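Local structure of chitinase (Paenibacillus sp. FPU-7, 5GZT) at residues Tyr643-Ser646 against Gly647-Leu650; Leu866-Glu869 against Thr870-Glu873; Pro947-Ile950 against Asn951-Leu955; Thr1003-Lys1007 against Gln1008-Ala1012; Ala1100-Ala1103 against Lys1104-Leu1108. The protein probably catalyses the random endo-hydrolysis of beta-1,4 linkages between N-acetylglucosamine units in chitin and chitodextrins. All coordinates share one frame; numbering follows the deposited sequence.

Contact 1 of 5, residues Tyr643-Ser646 against Gly647-Leu650; sequences YAKS and GTPL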
loop_
_atom_site.group_PDB
_atom_site.type_symbol
_atom_site.label_atom_id
_atom_site.label_comp_id
_atom_site.label_asym_id
_atom_site.label_seq_id
_atom_site.Cartn_x
_atom_site.Cartn_y
_atom_site.Cartn_z
ATOM N N TYR B 643 0.676 8.681 6.507
ATOM C CA TYR B 643 1.984 9.119 6.878
ATOM C C TYR B 643 2.004 10.457 7.646
ATOM O O TYR B 643 3.074 11.050 7.798
ATOM C CB TYR B 643 2.916 9.050 5.627
ATOM C CG TYR B 643 3.229 7.601 5.354
ATOM C CD1 TYR B 643 2.341 6.798 4.696
ATOM C CD2 TYR B 643 4.393 7.008 5.868
ATOM C CE1 TYR B 643 2.575 5.454 4.511
ATOM C CE2 TYR B 643 4.671 5.634 5.699
ATOM C CZ TYR B 643 3.803 4.848 5.001
ATOM O OH TYR B 643 4.041 3.481 4.885
ATOM N N ALA B 644 0.849 10.927 8.133
ATOM C CA ALA B 644 0.789 12.173 8.862
ATOM C C ALA B 644 1.530 12.067 10.231
ATOM O O ALA B 644 1.367 11.096 10.972
ATOM C CB ALA B 644 -0.659 12.555 9.111
ATOM N N LYS B 645 2.339 13.070 10.552
ATOM C CA LYS B 645 2.985 13.162 11.889
ATOM C C LYS B 645 1.943 13.200 13.028
ATOM O O LYS B 645 1.054 14.076 13.042
ATOM C CB LYS B 645 4.007 14.349 11.962
ATOM C CG LYS B 645 3.484 15.809 11.947
ATOM C CD LYS B 645 3.060 16.373 10.568
ATOM C CE LYS B 645 1.553 16.229 10.251
ATOM N NZ LYS B 645 1.218 15.906 8.830
ATOM N N SER B 646 2.004 12.219 13.943
ATOM C CA SER B 646 1.195 12.282 15.177
ATOM C C SER B 646 1.508 13.617 15.895
ATOM O O SER B 646 2.631 14.195 15.791
ATOM C CB SER B 646 1.404 11.081 16.123
ATOM O OG SER B 646 0.644 9.958 15.710
ATOM N N GLY B 647 0.466 14.151 16.524
ATOM C CA GLY B 647 0.542 15.463 17.160
ATOM C C GLY B 647 0.403 16.711 16.303
ATOM O O GLY B 647 0.247 17.779 16.889
ATOM N N THR B 648 0.491 16.614 14.958
ATOM C CA THR B 648 0.157 17.777 14.084
ATOM C C THR B 648 -1.010 17.469 13.132
ATOM O O THR B 648 -0.864 16.676 12.191
ATOM C CB THR B 648 1.339 18.302 13.263
ATOM O OG1 THR B 648 2.542 18.186 14.041
ATOM C CG2 THR B 648 1.070 19.783 12.830
ATOM N N PRO B 649 -2.165 18.073 13.394
ATOM C CA PRO B 649 -3.259 17.857 12.464
ATOM C C PRO B 649 -2.955 18.498 11.083
ATOM O O PRO B 649 -2.151 19.473 10.981
ATOM C CB PRO B 649 -4.465 18.485 13.159
ATOM C CG PRO B 649 -4.005 18.861 14.537
ATOM C CD PRO B 649 -2.525 19.043 14.443
ATOM N N LEU B 650 -3.541 17.882 10.060
ATOM C CA LEU B 650 -3.424 18.359 8.713
ATOM C C LEU B 650 -4.186 19.679 8.598
ATOM O O LEU B 650 -5.262 19.842 9.139
ATOM C CB LEU B 650 -3.955 17.300 7.749
ATOM C CG LEU B 650 -3.224 15.959 7.755
ATOM C CD1 LEU B 650 -3.960 14.828 7.009
ATOM C CD2 LEU B 650 -1.846 16.176 7.163
#
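From K645 to T648 the backbone folds into a type II beta turn, closed by a hydrogen bond of 3.2 Å from T648 N to K645 O. The N-H runs at 161° to the acceptor, so the bond is fairly straight, although the donor sits above the plane of the carbonyl group and not on a lone pair. Inside the turn, G647 takes a positive phi (81°) at the third position, where a beta carbon would collide with S646 O.

The side chain of K645 then doubles back along the chain leaving the turn. With CG between the backbone N and the carbonyl carbon (chi1 70°) and further bends down the chain, its methylenes lie against T648: K645 CG is 3.3 Å from T648 OG1, and K645 CE is 3.1 Å from T648 O. The amino nitrogen ends beside a leucine methyl, K645 NZ to L650 CD2 being 3.5 Å. This lysine is poorly ordered, so the path of its outer atoms is approximate. A644 CB meets the same methyl, L650 CD2, at 4.3 Å. S646 OG reaches outside the turn to D194 OD1, while the backbone of L650 pairs with T749.

Lying at the surface between helix 633-642 and strand 653-654, the segment illustrates a glycine-bearing type II turn that reverses the chain in a connecting loop.

Contact 2 of 5, residues Leu866-Glu869 against Thr870-Glu873; sequences LTPE and TREE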
loop_
_atom_site.group_PDB
_atom_site.type_symbol
_atom_site.label_atom_id
_atom_site.label_comp_id
_atom_site.label_asym_id
_atom_site.label_seq_id
_atom_site.Cartn_x
_atom_site.Cartn_y
_atom_site.Cartn_z
ATOM N N LEU B 866 26.208 44.770 3.880
ATOM C CA LEU B 866 26.745 44.389 5.182
ATOM C C LEU B 866 26.436 45.307 6.333
ATOM O O LEU B 866 26.048 44.838 7.328
ATOM C CB LEU B 866 28.247 44.090 5.030
ATOM C CG LEU B 866 28.932 43.182 6.025
ATOM C CD1 LEU B 866 28.433 41.771 5.945
ATOM C CD2 LEU B 866 30.485 43.290 5.842
ATOM N N THR B 867 26.418 46.616 6.193
ATOM C CA THR B 867 26.239 47.481 7.350
ATOM C C THR B 867 25.295 48.591 6.940
ATOM O O THR B 867 25.080 48.791 5.782
ATOM C CB THR B 867 27.543 48.158 7.749
ATOM O OG1 THR B 867 27.969 49.020 6.690
ATOM C CG2 THR B 867 28.644 47.096 7.991
ATOM N N PRO B 868 24.748 49.334 7.904
ATOM C CA PRO B 868 23.934 50.468 7.491
ATOM C C PRO B 868 24.664 51.429 6.559
ATOM O O PRO B 868 24.040 52.014 5.643
ATOM C CB PRO B 868 23.528 51.134 8.838
ATOM C CG PRO B 868 23.603 50.004 9.836
ATOM C CD PRO B 868 24.750 49.140 9.372
ATOM N N GLU B 869 25.984 51.532 6.724
ATOM C CA GLU B 869 26.741 52.520 5.998
ATOM C C GLU B 869 26.908 52.082 4.567
ATOM O O GLU B 869 26.826 52.882 3.699
ATOM C CB GLU B 869 28.155 52.738 6.628
ATOM C CG GLU B 869 28.105 53.496 7.938
ATOM C CD GLU B 869 27.857 52.622 9.199
ATOM O OE1 GLU B 869 27.625 51.375 9.142
ATOM O OE2 GLU B 869 27.909 53.233 10.291
ATOM N N THR B 870 27.186 50.822 4.333
ATOM C CA THR B 870 27.400 50.376 2.925
ATOM C C THR B 870 26.078 50.374 2.150
ATOM O O THR B 870 26.041 50.687 0.941
ATOM C CB THR B 870 28.054 49.018 2.868
ATOM O OG1 THR B 870 27.331 48.088 3.659
ATOM C CG2 THR B 870 29.484 49.097 3.450
ATOM N N ARG B 871 24.995 50.051 2.841
ATOM C CA ARG B 871 23.639 50.017 2.212
ATOM C C ARG B 871 23.261 51.428 1.758
ATOM O O ARG B 871 22.860 51.648 0.624
ATOM C CB ARG B 871 22.599 49.455 3.230
ATOM C CG ARG B 871 22.883 48.018 3.522
ATOM C CD ARG B 871 21.809 47.264 4.207
ATOM N NE ARG B 871 21.658 47.589 5.604
ATOM C CZ ARG B 871 22.138 46.913 6.656
ATOM N NH1 ARG B 871 22.867 45.878 6.535
ATOM N NH2 ARG B 871 21.821 47.315 7.892
ATOM N N GLU B 872 23.475 52.376 2.659
ATOM C CA GLU B 872 23.310 53.775 2.422
ATOM C C GLU B 872 24.092 54.258 1.203
ATOM O O GLU B 872 23.533 54.893 0.280
ATOM C CB GLU B 872 23.687 54.547 3.718
ATOM C CG GLU B 872 23.690 56.065 3.594
ATOM C CD GLU B 872 22.289 56.626 3.689
ATOM O OE1 GLU B 872 21.392 55.854 4.178
ATOM O OE2 GLU B 872 22.130 57.823 3.294
ATOM N N GLU B 873 25.368 53.925 1.172
ATOM C CA GLU B 873 26.175 54.346 0.067
ATOM C C GLU B 873 25.726 53.727 -1.290
ATOM O O GLU B 873 25.626 54.427 -2.321
ATOM C CB GLU B 873 27.629 53.942 0.354
ATOM C CG GLU B 873 28.545 54.454 -0.696
ATOM C CD GLU B 873 30.007 54.092 -0.431
ATOM O OE1 GLU B 873 30.312 53.151 0.381
ATOM O OE2 GLU B 873 30.812 54.807 -1.089
HETATM O O HOH W 1 23.616 44.013 8.632
HETATM O O HOH W 2 29.798 52.900 3.038
#
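T867 and T870 form a capping box at the start of helix 868-884, on the surface of the second, C-terminal family 18 barrel, between strands 848-854 and 889-893. The two threonines exchange backbone-to-side-chain bonds: T870 N gives to T867 OG1 at 3.1 Å, and T867 N gives to T870 OG1, also at 3.1 Å. Each hydroxyl is turned between its own backbone N and carbonyl carbon (chi1 64° and 52°), which brings it back onto the partner's amide. T867 OG1 receives a second, weak bond from E869 N, and T870 OG1 is also bonded to A864 O.

R871 folds back over this entry. The T867 carbonyl carbon lies 3.6 Å from the guanidinium plane, over its centre, with P868 N offset on the same face. A water in the guanidinium plane links R871 NH1 to L866 O, and NH1 also bonds A865 O. A leucine here would probably leave A865 O and this water without their charged donor and the T867-P868 peptide without its flat cover.

The chemistry implies a division of labour: T867 OG1 serves first-turn amides lacking a helical carbonyl, T870 OG1 the N-cap amide, and R871 the carbonyls ahead of the helix.

Contact 3 of 5, residues Pro947-Ile950 against Asn951-Leu955; sequences PIYI and NSVEL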
loop_
_atom_site.group_PDB
_atom_site.type_symbol
_atom_site.label_atom_id
_atom_site.label_comp_id
_atom_site.label_asym_id
_atom_site.label_seq_id
_atom_site.Cartn_x
_atom_site.Cartn_y
_atom_site.Cartn_z
ATOM N N PRO B 947 14.876 25.567 -4.395
ATOM C CA PRO B 947 14.567 25.704 -2.980
ATOM C C PRO B 947 15.708 26.400 -2.227
ATOM O O PRO B 947 15.460 27.029 -1.231
ATOM C CB PRO B 947 14.358 24.248 -2.484
ATOM C CG PRO B 947 13.948 23.511 -3.758
ATOM C CD PRO B 947 14.545 24.253 -4.942
ATOM N N ILE B 948 16.936 26.291 -2.672
ATOM C CA ILE B 948 18.027 26.948 -1.947
ATOM C C ILE B 948 17.883 28.479 -1.976
ATOM O O ILE B 948 18.070 29.162 -0.937
ATOM C CB ILE B 948 19.417 26.494 -2.428
ATOM C CG1 ILE B 948 20.475 26.994 -1.441
ATOM C CG2 ILE B 948 19.699 26.872 -3.844
ATOM C CD1 ILE B 948 21.865 26.470 -1.683
ATOM N N TYR B 949 17.429 28.968 -3.102
ATOM C CA TYR B 949 17.095 30.436 -3.261
ATOM C C TYR B 949 16.036 30.837 -2.275
ATOM O O TYR B 949 16.215 31.784 -1.467
ATOM C CB TYR B 949 16.698 30.834 -4.708
ATOM C CG TYR B 949 16.485 32.322 -4.764
ATOM C CD1 TYR B 949 17.572 33.212 -5.004
ATOM C CD2 TYR B 949 15.276 32.865 -4.522
ATOM C CE1 TYR B 949 17.384 34.610 -5.020
ATOM C CE2 TYR B 949 15.064 34.283 -4.507
ATOM C CZ TYR B 949 16.132 35.140 -4.745
ATOM O OH TYR B 949 15.937 36.487 -4.767
ATOM N N ILE B 950 14.974 30.054 -2.231
ATOM C CA ILE B 950 13.856 30.349 -1.337
ATOM C C ILE B 950 14.272 30.394 0.165
ATOM O O ILE B 950 13.803 31.200 1.015
ATOM C CB ILE B 950 12.726 29.329 -1.650
ATOM C CG1 ILE B 950 12.097 29.631 -3.010
ATOM C CG2 ILE B 950 11.636 29.432 -0.609
ATOM C CD1 ILE B 950 11.153 28.577 -3.514
ATOM N N ASN B 951 15.233 29.543 0.481
ATOM C CA ASN B 951 15.722 29.437 1.811
ATOM C C ASN B 951 16.777 30.472 2.132
ATOM O O ASN B 951 17.131 30.607 3.297
ATOM C CB ASN B 951 16.367 28.063 1.964
ATOM C CG ASN B 951 16.438 27.646 3.388
ATOM O OD1 ASN B 951 15.420 27.419 4.000
ATOM N ND2 ASN B 951 17.647 27.575 3.935
ATOM N N SER B 952 17.317 31.117 1.108
ATOM C CA SER B 952 18.426 32.051 1.231
ATOM C C SER B 952 17.930 33.508 1.278
ATOM O O SER B 952 18.740 34.392 1.490
ATOM C CB SER B 952 19.357 31.896 0.056
ATOM O OG SER B 952 20.056 30.692 0.051
ATOM N N VAL B 953 16.603 33.719 1.169
ATOM C CA VAL B 953 15.974 35.038 1.093
ATOM C C VAL B 953 14.724 35.038 1.952
ATOM O O VAL B 953 14.084 34.045 2.075
ATOM C CB VAL B 953 15.682 35.290 -0.370
ATOM C CG1 VAL B 953 14.789 36.457 -0.570
ATOM C CG2 VAL B 953 16.985 35.548 -1.083
ATOM N N GLU B 954 14.379 36.135 2.562
ATOM C CA GLU B 954 13.204 36.217 3.389
ATOM C C GLU B 954 12.005 36.672 2.550
ATOM O O GLU B 954 11.563 37.792 2.677
ATOM C CB GLU B 954 13.423 37.134 4.558
ATOM C CG GLU B 954 14.725 36.811 5.267
ATOM C CD GLU B 954 14.918 37.613 6.543
ATOM O OE1 GLU B 954 15.158 38.874 6.527
ATOM O OE2 GLU B 954 14.823 36.970 7.595
ATOM N N LEU B 955 11.484 35.767 1.720
ATOM C CA LEU B 955 10.388 36.130 0.846
ATOM C C LEU B 955 9.230 36.774 1.536
ATOM O O LEU B 955 8.692 37.837 1.051
ATOM C CB LEU B 955 9.910 34.976 -0.032
ATOM C CG LEU B 955 10.914 34.404 -1.003
ATOM C CD1 LEU B 955 10.314 33.198 -1.686
ATOM C CD2 LEU B 955 11.458 35.360 -2.043
HETATM O O HOH W 3 11.575 32.587 1.889
#
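Y949 and V953 meet face to methyl where helix 947-952, which follows strand 938-943 in the second, C-terminal family 18 barrel, gives way to a short link into helix 955-958. V953 CG2 rides over one face of the tyrosine ring, 4.2 Å from its centroid and 25° off the normal, a CH-pi contact displaced toward the rim; the closest ring atom is Y949 CZ, 3.8 Å from V953 CG2. The ring is brought under the methyl because Y949 CG stands anti to the backbone N (chi1 -176°), and V953 answers by leaving helical angles and directing its side chain back toward the helix. F915 of helix 911-933 touches both residues, and I941 of the strand also packs on the tyrosine.

On a polar flank, S952 OG donates to I948 O at 2.7 Å from above the carbonyl plane, 43° out of it. Its hydroxyl lies beside its own backbone N, placing it against the preceding turn. The same carbonyl also accepts a weak bond from N951 N, whereas S952 N is bonded to Y949 O at 2.9 Å. With an alanine here, I948 O is likely to lose its short hydroxyl bond, and the last turn one of its ties.

Beyond V953, E954 is the centre of an inverse gamma turn, and this bend swings L955 back over the helix end. A water lies 2.8 Å from I950 O, to which it probably donates, and accepts from L955 N, while the I950 and L955 side chains cross obliquely, I950 CG2 lying 4.1 Å from L955 CD1.

Contact 4 of 5, residues Thr1003-Lys1007 against Gln1008-Ala1012; sequences TAYRK and QGVPA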
loop_
_atom_site.group_PDB
_atom_site.type_symbol
_atom_site.label_atom_id
_atom_site.label_comp_id
_atom_site.label_asym_id
_atom_site.label_seq_id
_atom_site.Cartn_x
_atom_site.Cartn_y
_atom_site.Cartn_z
ATOM N N THR B 1003 3.753 28.544 -6.860
ATOM C CA THR B 1003 3.073 28.087 -5.666
ATOM C C THR B 1003 3.930 28.148 -4.435
ATOM O O THR B 1003 3.439 28.572 -3.358
ATOM C CB THR B 1003 2.512 26.643 -5.878
ATOM O OG1 THR B 1003 1.586 26.713 -6.949
ATOM C CG2 THR B 1003 1.814 26.088 -4.680
ATOM N N ALA B 1004 5.175 27.676 -4.513
ATOM C CA ALA B 1004 6.051 27.721 -3.395
ATOM C C ALA B 1004 6.305 29.142 -2.959
ATOM O O ALA B 1004 6.387 29.400 -1.795
ATOM C CB ALA B 1004 7.374 27.077 -3.709
ATOM N N TYR B 1005 6.420 30.087 -3.868
ATOM C CA TYR B 1005 6.532 31.513 -3.406
ATOM C C TYR B 1005 5.294 31.953 -2.605
ATOM O O TYR B 1005 5.352 32.639 -1.520
ATOM C CB TYR B 1005 6.729 32.466 -4.596
ATOM C CG TYR B 1005 8.162 32.667 -5.028
ATOM C CD1 TYR B 1005 8.933 31.620 -5.532
ATOM C CD2 TYR B 1005 8.730 33.933 -5.007
ATOM C CE1 TYR B 1005 10.263 31.810 -5.931
ATOM C CE2 TYR B 1005 10.058 34.129 -5.408
ATOM C CZ TYR B 1005 10.811 33.108 -5.856
ATOM O OH TYR B 1005 12.089 33.395 -6.284
ATOM N N ARG B 1006 4.148 31.523 -3.094
ATOM C CA ARG B 1006 2.902 31.861 -2.414
ATOM C C ARG B 1006 2.783 31.191 -1.080
ATOM O O ARG B 1006 2.260 31.834 -0.141
ATOM C CB ARG B 1006 1.651 31.601 -3.307
ATOM C CG ARG B 1006 1.443 32.735 -4.336
ATOM C CD ARG B 1006 0.415 32.370 -5.438
ATOM N NE ARG B 1006 0.965 31.366 -6.319
ATOM C CZ ARG B 1006 0.283 30.824 -7.338
ATOM N NH1 ARG B 1006 -0.966 31.228 -7.637
ATOM N NH2 ARG B 1006 0.856 29.894 -8.088
ATOM N N LYS B 1007 3.266 29.949 -0.975
ATOM C CA LYS B 1007 3.237 29.275 0.333
ATOM C C LYS B 1007 4.192 29.899 1.361
ATOM O O LYS B 1007 3.938 29.792 2.541
ATOM C CB LYS B 1007 3.552 27.786 0.265
ATOM C CG LYS B 1007 2.624 26.931 -0.600
ATOM C CD LYS B 1007 1.189 26.899 -0.143
ATOM C CE LYS B 1007 0.454 25.784 -0.906
ATOM N NZ LYS B 1007 -1.025 26.033 -0.863
ATOM N N GLN B 1008 5.188 30.667 0.903
ATOM C CA GLN B 1008 5.983 31.490 1.793
ATOM C C GLN B 1008 5.328 32.776 2.218
ATOM O O GLN B 1008 5.860 33.450 3.048
ATOM C CB GLN B 1008 7.331 31.871 1.140
ATOM C CG GLN B 1008 8.269 30.777 0.795
ATOM C CD GLN B 1008 8.825 30.142 2.056
ATOM O OE1 GLN B 1008 9.587 30.738 2.802
ATOM N NE2 GLN B 1008 8.399 28.926 2.302
ATOM N N GLY B 1009 4.193 33.123 1.621
ATOM C CA GLY B 1009 3.361 34.261 1.948
ATOM C C GLY B 1009 3.402 35.385 0.908
ATOM O O GLY B 1009 2.732 36.393 1.076
ATOM N N VAL B 1010 4.057 35.200 -0.196
ATOM C CA VAL B 1010 4.141 36.313 -1.165
ATOM C C VAL B 1010 2.797 36.425 -1.868
ATOM O O VAL B 1010 2.279 35.417 -2.381
ATOM C CB VAL B 1010 5.216 36.090 -2.193
ATOM C CG1 VAL B 1010 5.259 37.172 -3.235
ATOM C CG2 VAL B 1010 6.608 35.915 -1.571
ATOM N N PRO B 1011 2.244 37.621 -1.940
ATOM C CA PRO B 1011 0.964 37.805 -2.675
ATOM C C PRO B 1011 1.155 37.524 -4.138
ATOM O O PRO B 1011 2.250 37.798 -4.704
ATOM C CB PRO B 1011 0.605 39.271 -2.446
ATOM C CG PRO B 1011 1.833 39.925 -1.842
ATOM C CD PRO B 1011 2.759 38.869 -1.344
ATOM N N ALA B 1012 0.134 36.890 -4.726
ATOM C CA ALA B 1012 0.079 36.638 -6.181
ATOM C C ALA B 1012 0.393 37.888 -7.005
ATOM O O ALA B 1012 1.106 37.831 -7.984
ATOM C CB ALA B 1012 -1.298 36.079 -6.565
HETATM O O HOH W 4 7.166 27.465 -0.003
HETATM O O HOH W 5 0.669 33.976 -0.592
#
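R1006 lays its aliphatic stem against the V1010 carbonyl at the end of helix 998-1007, along the departing chain. R1006 CG comes within 3.4 Å of V1010 O, and R1006 CD lies 4.2 Å from A1012 CB. The chain is extended at chi2 and then bends at chi3 (-70°), turning the guanidinium back along the helix: NE bonds L1002 O, while NH1 and NH2 go to Q1106 OE1 and Y1102 OH.

V1010 sets CG1 anti to its own N, leaving CG2 beside that N, 3.5 Å from Y1005 O and 4.5 Å from Y1005 CD2. Q1008 is bent at chi2 (-69°) and curls over the helix end. Its CG sits 3.5 Å from A1004 O, and a water bridges Q1008 NE2 to that same carbonyl.

The helix ends in a Schellman motif. G1009 has positive phi, at angles where a beta carbon would jam against the preceding carbonyl, and the two bonds back are V1010 N to Y1005 O at 3.2 Å and G1009 N to R1006 O at 2.9 Å. A second water donates to both R1006 O and V1010 O.

Y1005, whose hydroxyl bonds A944 O, packs on Y949 and I950 of helix 947-952 and on strand 964-967, while V1010 packs on L955 of helix 955-958 and on L1015 of strand 1015-1020.

Contact 5 of 5, residues Ala1100-Ala1103 against Lys1104-Leu1108; sequences AEYA and KNQGL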
loop_
_atom_site.group_PDB
_atom_site.type_symbol
_atom_site.label_atom_id
_atom_site.label_comp_id
_atom_site.label_asym_id
_atom_site.label_seq_id
_atom_site.Cartn_x
_atom_site.Cartn_y
_atom_site.Cartn_z
ATOM N N ALA B 1100 1.164 33.222 -19.925
ATOM C CA ALA B 1100 0.370 34.401 -19.871
ATOM C C ALA B 1100 -1.058 34.146 -19.325
ATOM O O ALA B 1100 -1.614 34.902 -18.493
ATOM C CB ALA B 1100 0.307 35.038 -21.225
ATOM N N GLU B 1101 -1.611 33.008 -19.751
ATOM C CA GLU B 1101 -2.861 32.540 -19.254
ATOM C C GLU B 1101 -2.785 32.198 -17.785
ATOM O O GLU B 1101 -3.689 32.538 -17.070
ATOM C CB GLU B 1101 -3.319 31.295 -20.049
ATOM C CG GLU B 1101 -4.673 30.767 -19.587
ATOM C CD GLU B 1101 -5.204 29.689 -20.523
ATOM O OE1 GLU B 1101 -6.279 29.853 -21.083
ATOM O OE2 GLU B 1101 -4.506 28.731 -20.691
ATOM N N TYR B 1102 -1.707 31.525 -17.378
ATOM C CA TYR B 1102 -1.413 31.246 -15.993
ATOM C C TYR B 1102 -1.389 32.541 -15.189
ATOM O O TYR B 1102 -2.061 32.662 -14.197
ATOM C CB TYR B 1102 -0.091 30.458 -15.874
ATOM C CG TYR B 1102 0.172 29.914 -14.475
ATOM C CD1 TYR B 1102 -0.384 28.682 -14.061
ATOM C CD2 TYR B 1102 0.900 30.637 -13.539
ATOM C CE1 TYR B 1102 -0.168 28.241 -12.765
ATOM C CE2 TYR B 1102 1.145 30.171 -12.274
ATOM C CZ TYR B 1102 0.605 28.979 -11.877
ATOM O OH TYR B 1102 0.742 28.548 -10.572
ATOM N N ALA B 1103 -0.646 33.559 -15.654
ATOM C CA ALA B 1103 -0.624 34.888 -14.989
ATOM C C ALA B 1103 -2.011 35.471 -14.752
ATOM O O ALA B 1103 -2.341 35.908 -13.648
ATOM C CB ALA B 1103 0.221 35.836 -15.794
ATOM N N LYS B 1104 -2.835 35.471 -15.772
ATOM C CA LYS B 1104 -4.200 36.004 -15.673
ATOM C C LYS B 1104 -5.062 35.199 -14.709
ATOM O O LYS B 1104 -5.723 35.794 -13.867
ATOM C CB LYS B 1104 -4.881 35.972 -17.026
ATOM C CG LYS B 1104 -4.398 37.057 -17.968
ATOM C CD LYS B 1104 -4.534 36.669 -19.411
ATOM C CE LYS B 1104 -5.967 36.584 -19.815
ATOM N NZ LYS B 1104 -6.093 36.174 -21.239
ATOM N N ASN B 1105 -4.998 33.868 -14.803
ATOM C CA ASN B 1105 -5.871 33.007 -13.998
ATOM C C ASN B 1105 -5.433 32.913 -12.579
ATOM O O ASN B 1105 -6.254 32.574 -11.728
ATOM C CB ASN B 1105 -5.895 31.574 -14.564
ATOM C CG ASN B 1105 -6.619 31.507 -15.925
ATOM O OD1 ASN B 1105 -7.472 32.306 -16.201
ATOM N ND2 ASN B 1105 -6.292 30.527 -16.726
ATOM N N GLN B 1106 -4.137 33.144 -12.303
ATOM C CA GLN B 1106 -3.624 33.034 -10.931
ATOM C C GLN B 1106 -3.548 34.363 -10.205
ATOM O O GLN B 1106 -3.194 34.417 -9.014
ATOM C CB GLN B 1106 -2.240 32.413 -10.989
ATOM C CG GLN B 1106 -2.228 30.996 -11.489
ATOM C CD GLN B 1106 -2.884 30.057 -10.530
ATOM O OE1 GLN B 1106 -2.551 29.975 -9.336
ATOM N NE2 GLN B 1106 -3.805 29.345 -11.041
ATOM N N GLY B 1107 -3.862 35.461 -10.896
ATOM C CA GLY B 1107 -3.796 36.776 -10.239
ATOM C C GLY B 1107 -2.394 37.307 -10.085
ATOM O O GLY B 1107 -2.126 38.083 -9.174
ATOM N N LEU B 1108 -1.533 36.932 -10.978
ATOM C CA LEU B 1108 -0.167 37.419 -10.985
ATOM C C LEU B 1108 -0.076 38.871 -11.495
ATOM O O LEU B 1108 -1.016 39.397 -12.137
ATOM C CB LEU B 1108 0.797 36.522 -11.717
ATOM C CG LEU B 1108 0.760 35.031 -11.391
ATOM C CD1 LEU B 1108 1.851 34.338 -12.160
ATOM C CD2 LEU B 1108 0.858 34.738 -9.906
HETATM O O HOH W 6 -3.451 38.891 -13.352
#
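A1103, Y1102 and K1104 do most of the work here, on the last two turns of helix 1093-1106. The Y1102 ring lies flat on the methylene stem of Q1106: Q1106 CG is 3.5 Å from the ring centroid, only 11° off the normal, a CH-pi contact squarely over the face. The Q1106 amide, bent back at chi2, runs nearly parallel to the ring, their planes 17° apart. The outer atoms have their own partners, Y1102 OH bonding D999, Q1106 OE1 bonding R1006 NH1 and Q1106 NE2 bonding V656 O. Y1102 CD2 also meets L1108 CD1 at 4.1 Å.

A1103 packs by its methyl against the same leucine, A1103 CB lying 4.2 Å from L1108 CB. Its carbonyl takes the terminating bond, L1108 N to A1103 O at 3.0 Å in the carbonyl plane, and also a water shared with L1108 O. This is a Schellman motif, with G1107 supplying the positive phi (77°), and it turns the helix into strand 1110-1114, the eighth of the barrel. I1017 of strand 1015-1020 backs Y1102, A1103 and L1108.

K1104 leans the other way. Its CG and CD pass over the carbonyl one turn earlier, K1104 CD being 3.5 Å from A1100 O, while K1104 N bonds that oxygen at 3.0 Å. A bend at chi3 then sends NZ to a salt bridge with E1131 of helix 1123-1133.

How the contacts relate
All five contacts follow in series along the chain, none nesting or crossing, and each is a local turn or helix end. Contact 1 reverses the connecting loop after helix 633-642. Contact 2 opens helix 868-884 on the far surface of the second barrel, touching none of the others. Contacts 3, 4 and 5 then close the ends of three helices and form one run: contact 3 meets contact 4 through packing of I950 CG2 against Q1008 CG at 3.9 Å, and contact 4 meets contact 5 where A1012 CB lies 3.4 Å from G1107 O. Helices 947-952, 998-1007 and 1093-1106 are thereby tied together, each leading toward the next strand of the barrel.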